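Local coordinates for WbbM protein (PDB 6U4B) that is a bifunctional O-antigen polymerase that probably transfers sugars through two glycosyltransferase modules, one of them binding magnesium, at residues Val410-Leu415 / Lys557-Ala562; Trp525-Gly530 / Leu550-Lys555; Pro303-Phe308 / Asp400-Ile405; Val431-Met436 / Tyr471-Ile476. One frame throughout, in Å; residues are numbered along the deposited sequence.

Interaction 1. Residues Val410-Leu415 / Lys557-Ala562; sequences VVKADL and KMIHYA. With MG (magnesium ion), chain C.
The short antiparallel strand pair beside the magnesium site joins V410 and V411 to M558 and I559. V410 and I559 form a hydrogen-bonded pair: I559 N gives a nearly straight bond to V410 O (2.8 Å), and V410 N returns one to I559 O (3.1 Å). The next pair, V411 with M558, is non-hydrogen-bonded, its CA atoms 4.2 Å apart. Beyond it K412 N bonds to K557 O at 2.8 Å as the chain leaves the strand. The strand 409-411 follows directly on the DxD motif of GT-A glycosyltransferases, here D406 and D408, and the strand 558-560 supplies the third ligand, H560 NE2, 2.1 Å from the magnesium ion. H560 itself points away from V410-L415, and a chi1 of -164° carries its ring out to the metal; the other ring nitrogen, ND1, is bonded to N526, and A562 CB sits over one ring face. On the sheet face of V410 and I559, V410 CG2 packs on I559 CB and meets the rim of the Y561 ring near its plane, 3.5 Å from OH, while I559 CG2 lies over one face of that ring. Y561 OH is bonded to the backbone of F575. The bent chain of K412 runs past I559, with CD 3.9 Å from I559 CD1, before its amine turns to a salt bridge with D578.

Interaction 2. Residues Trp525-Gly530 / Leu550-Lys555; sequences WNVYHG and LAARKK
Apolar packing centres on V527, whose two methyls divide between neighbouring residues of the helix 543-554. CG2, beside its own backbone N, meets A552 at 3.9 Å from CB and also lies 3.7 Å from A552 O. CG1, trans to the main-chain nitrogen (chi1 179°), is thereby carried to R553, where it rests 3.8 Å from R553 CG against the aliphatic root of that side chain. Strand 527-528, helix 543-554 and strand 558-560 form a beta-alpha-beta unit whose two strands run parallel as neighbours in one sheet; V527 is the point where the helix leans on the first strand, whose backbone is bonded to M558 and H560 of the second. Polar contact comes from the guanidinium of R553. A bend at chi3 (74°) swings it along the strand end, and NH1 gives a weak hydrogen bond to H529 O, long at 3.4 Å although fairly straight (164°), with that oxygen at the edge of the group near its plane. Y528 O is nearer to NH1, at 3.1 Å, but stands oblique to the guanidinium and the angle is too poor for a bond. The charge is met chiefly by D574, which forms a salt bridge with NH2. On the helix side turned from the strand, K554 bonds to A55 and N56 of a neighbouring subunit.

Interaction 3. Residues Pro303-Phe308 / Asp400-Ile405; sequences PVVISF and DKVVFI
The ring of F404 stands beside the backbone of V305 and is approached obliquely by V305 O, 3.4 Å from F404 CD1. S307 N lies farther off, also oblique to the ring. With chi1 at 170° the F404 ring is carried alongside the V305 carbonyl, and it also touches I392 and R389. The second flat group, the F308 ring, has I306 CG2 of its own strand at its edge and in its plane. The strands 302-309 and 402-405 run parallel, V304 beside V403 and V305 beside F404, with the segment axes 30° apart. Three bonds form the ladder: V403 N to P303 O (2.9 Å), V305 N to V403 O (2.8 Å) and the longer I405 N to V305 O (3.2 Å). As the strands splay, a water continues the ladder, accepting from S307 N and donating to I405 O (2.9 Å). Side chains pack on both sheet faces. V305 CG2 and V402 CG1 are pressed together at 3.5 Å, tighter than usual for methyls, and P303 CB rests on V402 CG2. On the other face I405 CG2 lies alongside V304 CG1 (4.0 Å) and I306 CG1, under the helix 313-325. These strands belong to the parallel part of the Rossmann-like sheet of the GT-A fold, to which family 8 enzymes belong. Backbone bonds thus set the register, and a mostly buried, largely apolar set of side chains packs both faces up to the strand end, after which comes the magnesium ligand D406.

Interaction 4. Residues Val431-Met436 / Tyr471-Ile476; sequences VKDIVM and YFQAGI
D433 N-caps the helix 434-441 at the point where a short, weakly bonded antiparallel pairing of V431-K432 with F472-Q473 ends. Its CG is anti to the backbone N (chi1 -168°), which turns the carboxylate back over the helix start: OD1 accepts from M436 N at 3.1 Å, met from above the carboxylate plane, and more weakly from V435 N. OD2 instead faces the other segment, at the edge of the Y471 ring and 3.5 Å from Q473 CG. Across the strands, Q473 N bonds to V431 O (2.7 Å) and D433 N to a lone pair of Y471 O (2.9 Å). M436 extends from the backbone (chi1 178°) and then bends at chi2 and chi3, wrapping over one face of the Y471 ring. CG makes a CH-pi contact 3.8 Å from the centroid, CE lies over the phenol end, and SD stands almost on the ring normal but 4.5 Å from the centroid of the Y471 ring, a Met-aromatic contact. Y471 OH is held by D508 and Q507. Q473 bends at chi2, and its OE1 takes G475 N as well as N526 ND2. Near it, one water accepts from V431 N, donates to I476 O, and donates to Q473 O with its oxygen 2.6 Å from Q473 O.

In the fold
All four contacts are largely buried within the family 8 glycosyltransferase region, and they differ in chemistry. Interactions 1 and 3 are strand ladders, antiparallel in the small three-stranded sheet and parallel deep in the large sheet of the family 8 region. Interaction 4 reaches that large sheet at a looser place, with a capped helix and bridging waters, and I476 packs on F404 and I405. Interaction 2 instead rests a helix on the small sheet of interaction 1 and lies next to a neighbouring subunit. M558 and V411 of interaction 1 touch I405 of interaction 3. Beside the magnesium, the chain H560-N526-Q473 connects interactions 1, 2 and 4.

Interaction 1. Residues Val410-Leu415 / Lys557-Ala562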
# COMPACT_ATOMS: atom_id res chain seq x y z
N VAL A 410 -16.86 5.55 -8.50
CA VAL A 410 -15.88 6.03 -7.54
C VAL A 410 -15.95 7.55 -7.53
O VAL A 410 -16.16 8.17 -8.58
CB VAL A 410 -14.44 5.55 -7.86
CG1 VAL A 410 -14.32 4.04 -7.75
CG2 VAL A 410 -13.98 6.03 -9.23
N VAL A 411 -15.79 8.15 -6.36
CA VAL A 411 -15.81 9.60 -6.24
C VAL A 411 -14.38 10.12 -6.28
O VAL A 411 -13.43 9.43 -5.89
CB VAL A 411 -16.54 10.06 -4.96
CG1 VAL A 411 -17.94 9.47 -4.91
CG2 VAL A 411 -15.75 9.68 -3.72
N LYS A 412 -14.23 11.34 -6.78
CA LYS A 412 -12.95 12.05 -6.78
C LYS A 412 -13.01 13.30 -5.92
O LYS A 412 -12.11 14.15 -6.02
CB LYS A 412 -12.54 12.41 -8.21
CG LYS A 412 -12.60 11.25 -9.19
CD LYS A 412 -11.40 10.32 -9.03
CE LYS A 412 -10.12 11.01 -9.46
NZ LYS A 412 -8.97 10.07 -9.49
N ALA A 413 -14.04 13.45 -5.09
CA ALA A 413 -14.23 14.66 -4.31
C ALA A 413 -15.05 14.34 -3.07
O ALA A 413 -15.62 13.25 -2.94
CB ALA A 413 -14.91 15.76 -5.14
N ASP A 414 -15.10 15.30 -2.16
CA ASP A 414 -15.89 15.17 -0.95
C ASP A 414 -17.38 15.15 -1.31
O ASP A 414 -17.89 16.10 -1.89
CB ASP A 414 -15.58 16.33 0.00
CG ASP A 414 -16.38 16.28 1.29
OD1 ASP A 414 -17.06 15.26 1.55
OD2 ASP A 414 -16.31 17.26 2.05
N LEU A 415 -18.06 14.05 -0.97
CA LEU A 415 -19.50 13.97 -1.22
C LEU A 415 -20.27 14.99 -0.38
O LEU A 415 -21.43 15.27 -0.69
CB LEU A 415 -20.01 12.56 -0.92
CG LEU A 415 -20.03 11.55 -2.07
CD1 LEU A 415 -20.58 10.22 -1.59
CD2 LEU A 415 -20.85 12.08 -3.23
N LYS A 557 -15.83 14.72 -10.64
CA LYS A 557 -16.03 14.58 -9.20
C LYS A 557 -16.62 13.23 -8.83
O LYS A 557 -16.44 12.79 -7.68
CB LYS A 557 -16.92 15.71 -8.68
CG LYS A 557 -16.25 17.07 -8.79
CD LYS A 557 -17.00 18.16 -8.06
CE LYS A 557 -16.20 19.45 -8.05
NZ LYS A 557 -16.97 20.61 -7.53
N MET A 558 -17.29 12.56 -9.77
CA MET A 558 -17.69 11.17 -9.60
C MET A 558 -17.62 10.50 -10.97
O MET A 558 -18.10 11.06 -11.95
CB MET A 558 -19.10 11.04 -9.01
CG MET A 558 -19.60 9.61 -8.88
SD MET A 558 -20.39 8.95 -10.37
CE MET A 558 -22.11 9.39 -10.08
N ILE A 559 -17.02 9.31 -11.01
CA ILE A 559 -16.87 8.54 -12.23
C ILE A 559 -17.88 7.40 -12.19
O ILE A 559 -17.91 6.62 -11.23
CB ILE A 559 -15.44 8.01 -12.38
CG1 ILE A 559 -14.46 9.18 -12.46
CG2 ILE A 559 -15.33 7.11 -13.60
CD1 ILE A 559 -13.01 8.79 -12.24
N HIS A 560 -18.72 7.31 -13.22
CA HIS A 560 -19.78 6.31 -13.28
C HIS A 560 -19.40 5.25 -14.30
O HIS A 560 -19.36 5.52 -15.50
CB HIS A 560 -21.11 6.97 -13.64
CG HIS A 560 -22.31 6.12 -13.35
ND1 HIS A 560 -23.60 6.57 -13.50
CD2 HIS A 560 -22.40 4.84 -12.91
CE1 HIS A 560 -24.44 5.60 -13.17
NE2 HIS A 560 -23.74 4.54 -12.81
N TYR A 561 -19.13 4.04 -13.81
CA TYR A 561 -18.80 2.94 -14.71
C TYR A 561 -20.06 2.25 -15.21
O TYR A 561 -20.17 1.02 -15.17
CB TYR A 561 -17.87 1.94 -14.02
CG TYR A 561 -16.60 2.57 -13.54
CD1 TYR A 561 -16.47 3.00 -12.23
CD2 TYR A 561 -15.53 2.76 -14.41
CE1 TYR A 561 -15.30 3.60 -11.79
CE2 TYR A 561 -14.36 3.35 -13.98
CZ TYR A 561 -14.25 3.77 -12.67
OH TYR A 561 -13.09 4.36 -12.23
N ALA A 562 -21.02 3.04 -15.67
CA ALA A 562 -22.27 2.47 -16.17
C ALA A 562 -22.04 1.77 -17.50
O ALA A 562 -21.36 2.28 -18.39
CB ALA A 562 -23.32 3.56 -16.33
MG MG C . -24.73 2.79 -12.39

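Interaction 2. Residues Trp525-Gly530 / Leu550-Lys555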
# COMPACT_ATOMS: atom_id res chain seq x y z
N TRP A 525 -20.36 15.66 -11.60
CA TRP A 525 -20.78 14.77 -10.53
C TRP A 525 -21.33 13.44 -11.03
O TRP A 525 -21.73 12.60 -10.21
CB TRP A 525 -21.82 15.46 -9.64
CG TRP A 525 -21.19 16.23 -8.52
CD1 TRP A 525 -21.16 17.59 -8.38
CD2 TRP A 525 -20.47 15.69 -7.41
NE1 TRP A 525 -20.48 17.93 -7.23
CE2 TRP A 525 -20.04 16.78 -6.62
CE3 TRP A 525 -20.14 14.39 -7.00
CZ2 TRP A 525 -19.31 16.61 -5.45
CZ3 TRP A 525 -19.42 14.22 -5.84
CH2 TRP A 525 -19.01 15.33 -5.07
N ASN A 526 -21.36 13.22 -12.34
CA ASN A 526 -21.83 11.95 -12.89
C ASN A 526 -21.22 11.72 -14.27
O ASN A 526 -21.92 11.75 -15.28
CB ASN A 526 -23.36 11.93 -12.97
CG ASN A 526 -23.92 10.53 -13.10
OD1 ASN A 526 -23.25 9.61 -13.58
ND2 ASN A 526 -25.17 10.35 -12.68
N VAL A 527 -19.91 11.47 -14.31
CA VAL A 527 -19.18 11.37 -15.57
C VAL A 527 -19.15 9.90 -15.99
O VAL A 527 -18.55 9.06 -15.32
CB VAL A 527 -17.76 11.94 -15.43
CG1 VAL A 527 -17.00 11.81 -16.75
CG2 VAL A 527 -17.82 13.40 -14.99
N TYR A 528 -19.80 9.60 -17.11
CA TYR A 528 -19.69 8.27 -17.69
C TYR A 528 -18.24 8.00 -18.09
O TYR A 528 -17.57 8.86 -18.66
CB TYR A 528 -20.58 8.13 -18.92
CG TYR A 528 -22.07 8.21 -18.65
CD1 TYR A 528 -22.77 9.39 -18.87
CD2 TYR A 528 -22.78 7.10 -18.21
CE1 TYR A 528 -24.13 9.47 -18.64
CE2 TYR A 528 -24.14 7.17 -17.98
CZ TYR A 528 -24.81 8.36 -18.19
OH TYR A 528 -26.16 8.43 -17.96
N HIS A 529 -17.77 6.79 -17.78
CA HIS A 529 -16.43 6.41 -18.20
C HIS A 529 -16.36 6.07 -19.69
O HIS A 529 -15.25 5.98 -20.23
CB HIS A 529 -15.91 5.23 -17.37
CG HIS A 529 -16.53 3.92 -17.73
ND1 HIS A 529 -17.90 3.73 -17.79
CD2 HIS A 529 -15.97 2.72 -18.03
CE1 HIS A 529 -18.15 2.47 -18.13
NE2 HIS A 529 -17.00 1.84 -18.27
N GLY A 530 -17.50 5.90 -20.35
CA GLY A 530 -17.55 5.72 -21.78
C GLY A 530 -17.53 4.29 -22.28
O GLY A 530 -17.50 4.08 -23.50
N LEU A 550 -16.93 16.93 -22.46
CA LEU A 550 -15.47 16.91 -22.55
C LEU A 550 -14.84 17.63 -21.36
O LEU A 550 -13.81 17.18 -20.83
CB LEU A 550 -15.02 17.55 -23.86
CG LEU A 550 -15.40 16.79 -25.13
CD1 LEU A 550 -14.91 17.52 -26.38
CD2 LEU A 550 -14.85 15.37 -25.09
N ALA A 551 -15.43 18.75 -20.93
CA ALA A 551 -14.89 19.47 -19.78
C ALA A 551 -15.05 18.67 -18.50
O ALA A 551 -14.16 18.66 -17.64
CB ALA A 551 -15.56 20.84 -19.66
N ALA A 552 -16.19 17.99 -18.34
CA ALA A 552 -16.42 17.20 -17.13
C ALA A 552 -15.48 16.01 -17.05
O ALA A 552 -15.03 15.65 -15.95
CB ALA A 552 -17.88 16.74 -17.08
N ARG A 553 -15.16 15.39 -18.19
CA ARG A 553 -14.24 14.26 -18.18
C ARG A 553 -12.86 14.66 -17.67
O ARG A 553 -12.15 13.83 -17.09
CB ARG A 553 -14.11 13.66 -19.58
CG ARG A 553 -15.23 12.71 -19.97
CD ARG A 553 -14.98 12.10 -21.34
NE ARG A 553 -13.94 11.09 -21.33
CZ ARG A 553 -14.15 9.80 -21.07
NH1 ARG A 553 -15.37 9.38 -20.78
NH2 ARG A 553 -13.14 8.94 -21.09
N LYS A 554 -12.46 15.91 -17.88
CA LYS A 554 -11.10 16.34 -17.54
C LYS A 554 -10.90 16.52 -16.04
O LYS A 554 -9.76 16.42 -15.57
CB LYS A 554 -10.76 17.63 -18.28
CG LYS A 554 -10.73 17.46 -19.79
CD LYS A 554 -10.31 18.73 -20.51
CE LYS A 554 -8.82 18.98 -20.37
NZ LYS A 554 -8.01 17.94 -21.07
N LYS A 555 -11.96 16.77 -15.27
CA LYS A 555 -11.85 16.88 -13.81
C LYS A 555 -13.13 16.35 -13.17
O LYS A 555 -13.92 17.11 -12.59
CB LYS A 555 -11.58 18.32 -13.39
CG LYS A 555 -10.95 18.45 -12.02
CD LYS A 555 -9.63 17.69 -11.97
CE LYS A 555 -9.08 17.61 -10.55
NZ LYS A 555 -7.85 16.79 -10.48

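Interaction 3. Residues Pro303-Phe308 / Asp400-Ile405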
# COMPACT_ATOMS: atom_id res chain seq x y z
N PRO A 303 -25.04 11.76 5.05
CA PRO A 303 -25.66 10.43 4.87
C PRO A 303 -25.50 9.97 3.43
O PRO A 303 -25.96 10.64 2.50
CB PRO A 303 -27.13 10.67 5.23
CG PRO A 303 -27.17 12.03 5.89
CD PRO A 303 -26.05 12.80 5.26
N VAL A 304 -24.86 8.82 3.25
CA VAL A 304 -24.60 8.25 1.93
C VAL A 304 -25.25 6.89 1.86
O VAL A 304 -25.02 6.03 2.72
CB VAL A 304 -23.09 8.16 1.65
CG1 VAL A 304 -22.84 7.53 0.28
CG2 VAL A 304 -22.44 9.53 1.75
N VAL A 305 -26.07 6.67 0.83
CA VAL A 305 -26.84 5.44 0.69
C VAL A 305 -26.39 4.73 -0.58
O VAL A 305 -26.37 5.32 -1.66
CB VAL A 305 -28.35 5.72 0.65
CG1 VAL A 305 -29.12 4.43 0.43
CG2 VAL A 305 -28.77 6.37 1.95
N ILE A 306 -26.02 3.46 -0.43
CA ILE A 306 -25.57 2.62 -1.52
C ILE A 306 -26.36 1.32 -1.48
O ILE A 306 -26.80 0.87 -0.42
CB ILE A 306 -24.05 2.33 -1.43
CG1 ILE A 306 -23.28 3.59 -1.03
CG2 ILE A 306 -23.53 1.80 -2.76
CD1 ILE A 306 -21.85 3.33 -0.62
N SER A 307 -26.54 0.71 -2.65
CA SER A 307 -27.30 -0.53 -2.76
C SER A 307 -26.57 -1.48 -3.70
O SER A 307 -26.25 -1.11 -4.83
CB SER A 307 -28.72 -0.27 -3.26
OG SER A 307 -29.42 -1.47 -3.52
N PHE A 308 -26.30 -2.70 -3.23
CA PHE A 308 -25.71 -3.71 -4.09
C PHE A 308 -25.90 -5.09 -3.46
O PHE A 308 -26.19 -5.22 -2.27
CB PHE A 308 -24.22 -3.44 -4.35
CG PHE A 308 -23.39 -3.24 -3.10
CD1 PHE A 308 -23.08 -1.97 -2.66
CD2 PHE A 308 -22.90 -4.33 -2.39
CE1 PHE A 308 -22.32 -1.78 -1.52
CE2 PHE A 308 -22.14 -4.15 -1.25
CZ PHE A 308 -21.84 -2.87 -0.82
N ASP A 400 -32.84 14.65 7.21
CA ASP A 400 -33.25 15.83 6.44
C ASP A 400 -32.89 15.66 4.97
O ASP A 400 -33.76 15.79 4.10
CB ASP A 400 -32.61 17.10 7.01
CG ASP A 400 -33.29 17.58 8.27
OD1 ASP A 400 -32.64 18.28 9.07
OD2 ASP A 400 -34.48 17.26 8.46
N LYS A 401 -31.63 15.37 4.68
CA LYS A 401 -31.18 15.13 3.32
C LYS A 401 -30.25 13.92 3.29
O LYS A 401 -29.53 13.64 4.25
CB LYS A 401 -30.48 16.35 2.71
CG LYS A 401 -31.41 17.52 2.44
CD LYS A 401 -30.77 18.57 1.55
CE LYS A 401 -29.58 19.23 2.22
NZ LYS A 401 -29.06 20.37 1.40
N VAL A 402 -30.28 13.22 2.16
CA VAL A 402 -29.55 11.96 1.97
C VAL A 402 -29.03 11.92 0.53
O VAL A 402 -29.73 12.30 -0.41
CB VAL A 402 -30.47 10.75 2.26
CG1 VAL A 402 -30.09 9.56 1.40
CG2 VAL A 402 -30.42 10.39 3.74
N VAL A 403 -27.79 11.45 0.37
CA VAL A 403 -27.16 11.33 -0.94
C VAL A 403 -27.13 9.86 -1.33
O VAL A 403 -26.47 9.05 -0.67
CB VAL A 403 -25.74 11.92 -0.95
CG1 VAL A 403 -25.12 11.78 -2.33
CG2 VAL A 403 -25.77 13.38 -0.52
N PHE A 404 -27.85 9.51 -2.40
CA PHE A 404 -27.73 8.18 -2.98
C PHE A 404 -26.70 8.20 -4.10
O PHE A 404 -26.59 9.18 -4.85
CB PHE A 404 -29.06 7.67 -3.54
CG PHE A 404 -28.92 6.41 -4.35
CD1 PHE A 404 -29.00 5.17 -3.74
CD2 PHE A 404 -28.67 6.46 -5.72
CE1 PHE A 404 -28.85 4.01 -4.47
CE2 PHE A 404 -28.51 5.30 -6.45
CZ PHE A 404 -28.60 4.08 -5.83
N ILE A 405 -25.96 7.10 -4.23
CA ILE A 405 -24.99 6.97 -5.31
C ILE A 405 -24.96 5.51 -5.76
O ILE A 405 -24.99 4.59 -4.94
CB ILE A 405 -23.59 7.48 -4.87
CG1 ILE A 405 -22.59 7.39 -6.03
CG2 ILE A 405 -23.09 6.72 -3.64
CD1 ILE A 405 -21.26 8.06 -5.72
O HOH W 1 -25.92 1.90 -5.12

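Interaction 4. Residues Val431-Met436 / Tyr471-Ile476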
# COMPACT_ATOMS: atom_id res chain seq x y z
N VAL A 431 -28.05 14.92 -11.76
CA VAL A 431 -27.34 15.33 -12.97
C VAL A 431 -28.22 15.03 -14.17
O VAL A 431 -28.79 13.94 -14.28
CB VAL A 431 -25.98 14.62 -13.08
CG1 VAL A 431 -25.25 15.10 -14.33
CG2 VAL A 431 -25.15 14.88 -11.83
N LYS A 432 -28.32 16.00 -15.08
CA LYS A 432 -29.05 15.81 -16.32
C LYS A 432 -28.48 14.63 -17.11
O LYS A 432 -27.26 14.50 -17.26
CB LYS A 432 -29.00 17.09 -17.16
CG LYS A 432 -29.83 17.07 -18.43
CD LYS A 432 -29.37 18.18 -19.36
CE LYS A 432 -30.25 18.28 -20.59
NZ LYS A 432 -30.50 16.96 -21.22
N ASP A 433 -29.37 13.77 -17.60
CA ASP A 433 -28.98 12.54 -18.28
C ASP A 433 -28.69 12.86 -19.74
O ASP A 433 -29.62 13.04 -20.54
CB ASP A 433 -30.08 11.49 -18.14
CG ASP A 433 -29.64 10.10 -18.57
OD1 ASP A 433 -28.66 9.98 -19.34
OD2 ASP A 433 -30.29 9.12 -18.15
N ILE A 434 -27.41 12.93 -20.11
CA ILE A 434 -27.07 13.21 -21.50
C ILE A 434 -27.24 11.99 -22.39
O ILE A 434 -27.38 12.14 -23.61
CB ILE A 434 -25.65 13.77 -21.63
CG1 ILE A 434 -24.60 12.70 -21.32
CG2 ILE A 434 -25.46 14.99 -20.73
CD1 ILE A 434 -23.18 13.19 -21.48
N VAL A 435 -27.25 10.78 -21.82
CA VAL A 435 -27.54 9.60 -22.63
C VAL A 435 -29.00 9.61 -23.07
O VAL A 435 -29.31 9.35 -24.24
CB VAL A 435 -27.19 8.31 -21.86
CG1 VAL A 435 -27.63 7.09 -22.66
CG2 VAL A 435 -25.70 8.25 -21.59
N MET A 436 -29.91 9.92 -22.15
CA MET A 436 -31.30 10.10 -22.54
C MET A 436 -31.45 11.28 -23.49
O MET A 436 -32.30 11.23 -24.40
CB MET A 436 -32.18 10.31 -21.30
CG MET A 436 -33.65 10.56 -21.60
SD MET A 436 -34.46 9.17 -22.44
CE MET A 436 -34.52 7.97 -21.11
N TYR A 471 -34.81 15.41 -18.15
CA TYR A 471 -34.63 14.05 -17.66
C TYR A 471 -33.28 13.92 -16.97
O TYR A 471 -32.24 14.24 -17.55
CB TYR A 471 -34.74 13.06 -18.82
CG TYR A 471 -34.84 11.61 -18.42
CD1 TYR A 471 -33.70 10.86 -18.16
CD2 TYR A 471 -36.07 10.98 -18.32
CE1 TYR A 471 -33.78 9.53 -17.81
CE2 TYR A 471 -36.17 9.66 -17.97
CZ TYR A 471 -35.03 8.93 -17.72
OH TYR A 471 -35.13 7.60 -17.36
N PHE A 472 -33.29 13.45 -15.72
CA PHE A 472 -32.08 13.37 -14.91
C PHE A 472 -31.66 11.92 -14.72
O PHE A 472 -32.48 11.00 -14.73
CB PHE A 472 -32.28 14.03 -13.54
CG PHE A 472 -33.27 13.32 -12.65
CD1 PHE A 472 -32.87 12.26 -11.85
CD2 PHE A 472 -34.59 13.73 -12.60
CE1 PHE A 472 -33.77 11.61 -11.03
CE2 PHE A 472 -35.50 13.09 -11.77
CZ PHE A 472 -35.09 12.03 -10.99
N GLN A 473 -30.36 11.72 -14.52
CA GLN A 473 -29.78 10.40 -14.31
C GLN A 473 -29.83 10.04 -12.83
O GLN A 473 -29.57 10.89 -11.97
CB GLN A 473 -28.35 10.36 -14.83
CG GLN A 473 -27.97 9.06 -15.52
CD GLN A 473 -27.58 7.98 -14.54
OE1 GLN A 473 -26.85 8.23 -13.58
NE2 GLN A 473 -28.06 6.76 -14.78
N ALA A 474 -30.15 8.78 -12.54
CA ALA A 474 -30.39 8.33 -11.18
C ALA A 474 -29.15 7.75 -10.50
O ALA A 474 -29.26 7.21 -9.40
CB ALA A 474 -31.51 7.28 -11.16
N GLY A 475 -27.98 7.86 -11.13
CA GLY A 475 -26.76 7.31 -10.55
C GLY A 475 -26.25 8.06 -9.35
O GLY A 475 -25.43 7.52 -8.59
N ILE A 476 -26.69 9.31 -9.16
CA ILE A 476 -26.36 10.06 -7.95
C ILE A 476 -27.50 11.05 -7.70
O ILE A 476 -27.86 11.84 -8.59
CB ILE A 476 -24.98 10.75 -8.07
CG1 ILE A 476 -24.53 11.31 -6.72
CG2 ILE A 476 -24.95 11.82 -9.15
CD1 ILE A 476 -23.05 11.69 -6.69
O HOH W 2 -27.38 12.13 -11.30
O HOH W 3 -31.64 14.59 -20.25